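Glycosyl hyrolase, family 3 (Deinococcus radiodurans, PDB 3TEV) probably hydrolyses O-glycosidic bonds as a family 3 glycoside hydrolase. Local coordinates at residues V113-A118 and T169-A174. Sequence-based numbering, arbitrary orientation.
Sequences VNAALA and TREGVA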
ATOM      1  N   VAL A 113      -6.662   4.453 -19.810  1.00 48.97           N
ATOM      2  CA  VAL A 113      -5.662   3.372 -19.763  1.00 48.63           C
ATOM      3  C   VAL A 113      -5.720   2.641 -18.407  1.00 47.49           C
ATOM      4  O   VAL A 113      -5.618   1.412 -18.326  1.00 47.34           O
ATOM      5  CB  VAL A 113      -4.229   3.907 -20.040  1.00 49.02           C
ATOM      6  CG1 VAL A 113      -3.168   2.864 -19.676  1.00 49.17           C
ATOM      7  CG2 VAL A 113      -4.093   4.344 -21.506  1.00 49.45           C
ATOM      8  N   ASN A 114      -5.906   3.407 -17.347  1.00 46.28           N
ATOM      9  CA  ASN A 114      -6.093   2.823 -16.027  1.00 45.31           C
ATOM     10  C   ASN A 114      -7.435   2.088 -15.901  1.00 45.44           C
ATOM     11  O   ASN A 114      -7.530   1.044 -15.232  1.00 45.02           O
ATOM     12  CB  ASN A 114      -5.876   3.888 -14.945  1.00 44.53           C
ATOM     13  CG  ASN A 114      -4.388   4.149 -14.692  1.00 44.82           C
ATOM     14  OD1 ASN A 114      -3.762   3.462 -13.884  1.00 45.44           O
ATOM     15  ND2 ASN A 114      -3.813   5.124 -15.402  1.00 43.87           N
ATOM     16  N   ALA A 115      -8.458   2.611 -16.574  1.00 45.90           N
ATOM     17  CA  ALA A 115      -9.752   1.952 -16.585  1.00 46.59           C
ATOM     18  C   ALA A 115      -9.636   0.592 -17.244  1.00 47.46           C
ATOM     19  O   ALA A 115     -10.186  -0.380 -16.725  1.00 47.38           O
ATOM     20  CB  ALA A 115     -10.796   2.794 -17.272  1.00 46.39           C
ATOM     21  N   ALA A 116      -8.907   0.509 -18.364  1.00 48.10           N
ATOM     22  CA  ALA A 116      -8.703  -0.784 -19.047  1.00 48.62           C
ATOM     23  C   ALA A 116      -7.885  -1.756 -18.206  1.00 48.41           C
ATOM     24  O   ALA A 116      -8.159  -2.941 -18.185  1.00 48.65           O
ATOM     25  CB  ALA A 116      -8.043  -0.598 -20.371  1.00 48.54           C
ATOM     26  N   LEU A 117      -6.868  -1.250 -17.524  1.00 47.98           N
ATOM     27  CA  LEU A 117      -6.076  -2.088 -16.662  1.00 47.65           C
ATOM     28  C   LEU A 117      -6.954  -2.630 -15.524  1.00 46.75           C
ATOM     29  O   LEU A 117      -6.902  -3.814 -15.188  1.00 46.20           O
ATOM     30  CB  LEU A 117      -4.868  -1.312 -16.132  1.00 47.93           C
ATOM     31  CG  LEU A 117      -4.123  -1.924 -14.939  1.00 50.07           C
ATOM     32  CD1 LEU A 117      -3.614  -3.381 -15.230  1.00 52.70           C
ATOM     33  CD2 LEU A 117      -2.979  -0.990 -14.486  1.00 51.30           C
ATOM     34  N   ALA A 118      -7.779  -1.763 -14.953  1.00 46.56           N
ATOM     35  CA  ALA A 118      -8.651  -2.171 -13.843  1.00 46.50           C
ATOM     36  C   ALA A 118      -9.686  -3.230 -14.279  1.00 47.08           C
ATOM     37  O   ALA A 118      -9.966  -4.171 -13.518  1.00 46.79           O
ATOM     38  CB  ALA A 118      -9.314  -0.960 -13.195  1.00 45.68           C
ATOM     39  N   THR A 169     -11.278   3.290  -9.610  1.00 44.05           N
ATOM     40  CA  THR A 169     -12.470   3.463  -8.811  1.00 45.64           C
ATOM     41  C   THR A 169     -13.737   3.181  -9.610  1.00 47.04           C
ATOM     42  O   THR A 169     -14.595   2.403  -9.173  1.00 47.32           O
ATOM     43  CB  THR A 169     -12.462   4.883  -8.222  1.00 45.68           C
ATOM     44  OG1 THR A 169     -11.523   4.916  -7.138  1.00 46.11           O
ATOM     45  CG2 THR A 169     -13.801   5.258  -7.678  1.00 48.30           C
ATOM     46  N   ARG A 170     -13.843   3.775 -10.798  1.00 48.17           N
ATOM     47  CA  ARG A 170     -15.038   3.561 -11.609  1.00 49.99           C
ATOM     48  C   ARG A 170     -15.161   2.128 -12.157  1.00 50.08           C
ATOM     49  O   ARG A 170     -16.249   1.721 -12.562  1.00 50.19           O
ATOM     50  CB  ARG A 170     -15.170   4.618 -12.721  1.00 50.29           C
ATOM     51  CG  ARG A 170     -14.187   4.495 -13.883  1.00 53.02           C
ATOM     52  CD  ARG A 170     -14.425   5.684 -14.820  1.00 58.20           C
ATOM     53  NE  ARG A 170     -13.617   5.808 -16.038  1.00 59.44           N
ATOM     54  CZ  ARG A 170     -13.762   5.065 -17.141  1.00 62.77           C
ATOM     55  NH1 ARG A 170     -14.623   4.034 -17.146  1.00 63.38           N
ATOM     56  NH2 ARG A 170     -13.018   5.331 -18.238  1.00 61.16           N
ATOM     57  N   GLU A 171     -14.059   1.370 -12.159  1.00 49.55           N
ATOM     58  CA  GLU A 171     -14.099  -0.021 -12.601  1.00 49.35           C
ATOM     59  C   GLU A 171     -14.164  -1.025 -11.435  1.00 48.76           C
ATOM     60  O   GLU A 171     -14.057  -2.238 -11.645  1.00 49.61           O
ATOM     61  CB  GLU A 171     -12.948  -0.355 -13.563  1.00 49.00           C
ATOM     62  CG  GLU A 171     -12.943   0.440 -14.915  1.00 51.35           C
ATOM     63  CD  GLU A 171     -14.144   0.180 -15.842  1.00 52.80           C
ATOM     64  OE1 GLU A 171     -15.032  -0.643 -15.519  1.00 54.35           O
ATOM     65  OE2 GLU A 171     -14.212   0.819 -16.924  1.00 56.49           O
ATOM     66  N   GLY A 172     -14.348  -0.537 -10.212  1.00 47.25           N
ATOM     67  CA  GLY A 172     -14.425  -1.432  -9.058  1.00 45.28           C
ATOM     68  C   GLY A 172     -13.117  -2.048  -8.563  1.00 44.00           C
ATOM     69  O   GLY A 172     -13.141  -3.117  -7.971  1.00 44.16           O
ATOM     70  N   VAL A 173     -11.982  -1.387  -8.790  1.00 42.35           N
ATOM     71  CA  VAL A 173     -10.712  -1.816  -8.220  1.00 41.05           C
ATOM     72  C   VAL A 173     -10.218  -0.680  -7.320  1.00 40.43           C
ATOM     73  O   VAL A 173     -10.218   0.497  -7.740  1.00 40.18           O
ATOM     74  CB  VAL A 173      -9.651  -2.113  -9.325  1.00 41.21           C
ATOM     75  CG1 VAL A 173      -8.267  -2.355  -8.725  1.00 40.71           C
ATOM     76  CG2 VAL A 173     -10.063  -3.294 -10.189  1.00 40.90           C
ATOM     77  N   ALA A 174      -9.828  -1.014  -6.088  1.00 38.58           N
ATOM     78  CA  ALA A 174      -9.241  -0.023  -5.194  1.00 37.99           C
ATOM     79  C   ALA A 174      -7.851   0.316  -5.702  1.00 37.66           C
ATOM     80  O   ALA A 174      -7.057  -0.585  -5.940  1.00 38.13           O
ATOM     81  CB  ALA A 174      -9.145  -0.546  -3.778  1.00 37.20           C
TER
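The guanidinium of Arg170 lies with one face over Ala115, whose CB sits off-centre toward the rim, 3.5 Å from NH2. NE and NH2 form salt bridges with Glu111 and Asp112, both earlier on helix 107-124, while Glu171 OE2 approaches NH1 at 3.2 Å in a salt bridge from out of the plane, on the face that Ala115 CB covers. The Arg170 chain, extended from CG to NE, brings NE close to the helix; its end comes nearer although its CB does not point there. Glu171 CB does point to the helix and meets Ala118 CB at 3.7 Å. Its CG stands beside the backbone N (chi1 -63°) and rests 3.4 Å from Ala115 O; the chain bends at chi2 (-64°), which places CD, and OE2 ends 4.0 Å from Ala115 CB. OE2 also forms a salt bridge with Arg119, so two cations share it, which would probably favour the ionised acid. An alanine in place of Glu171 would keep the CB contact but would probably leave Arg119 and Arg170 NH1 without this shared carboxylate and uncover Ala115 O. Farther along, Val173 CG2 packs 3.9 Å from Ala118 CB and 3.4 Å from Ala118 O, with His168 touching both side chains. No hydrogen bond crosses between the segments. Gly172, at positive phi, is the C' residue of a Schellman motif ending helix 154-169, from which the chain turns into strand 174-180, a helix-to-strand link packed on the neighbouring helix, as in the TIM-barrel-like N-terminal domain of family 3 glycoside hydrolases.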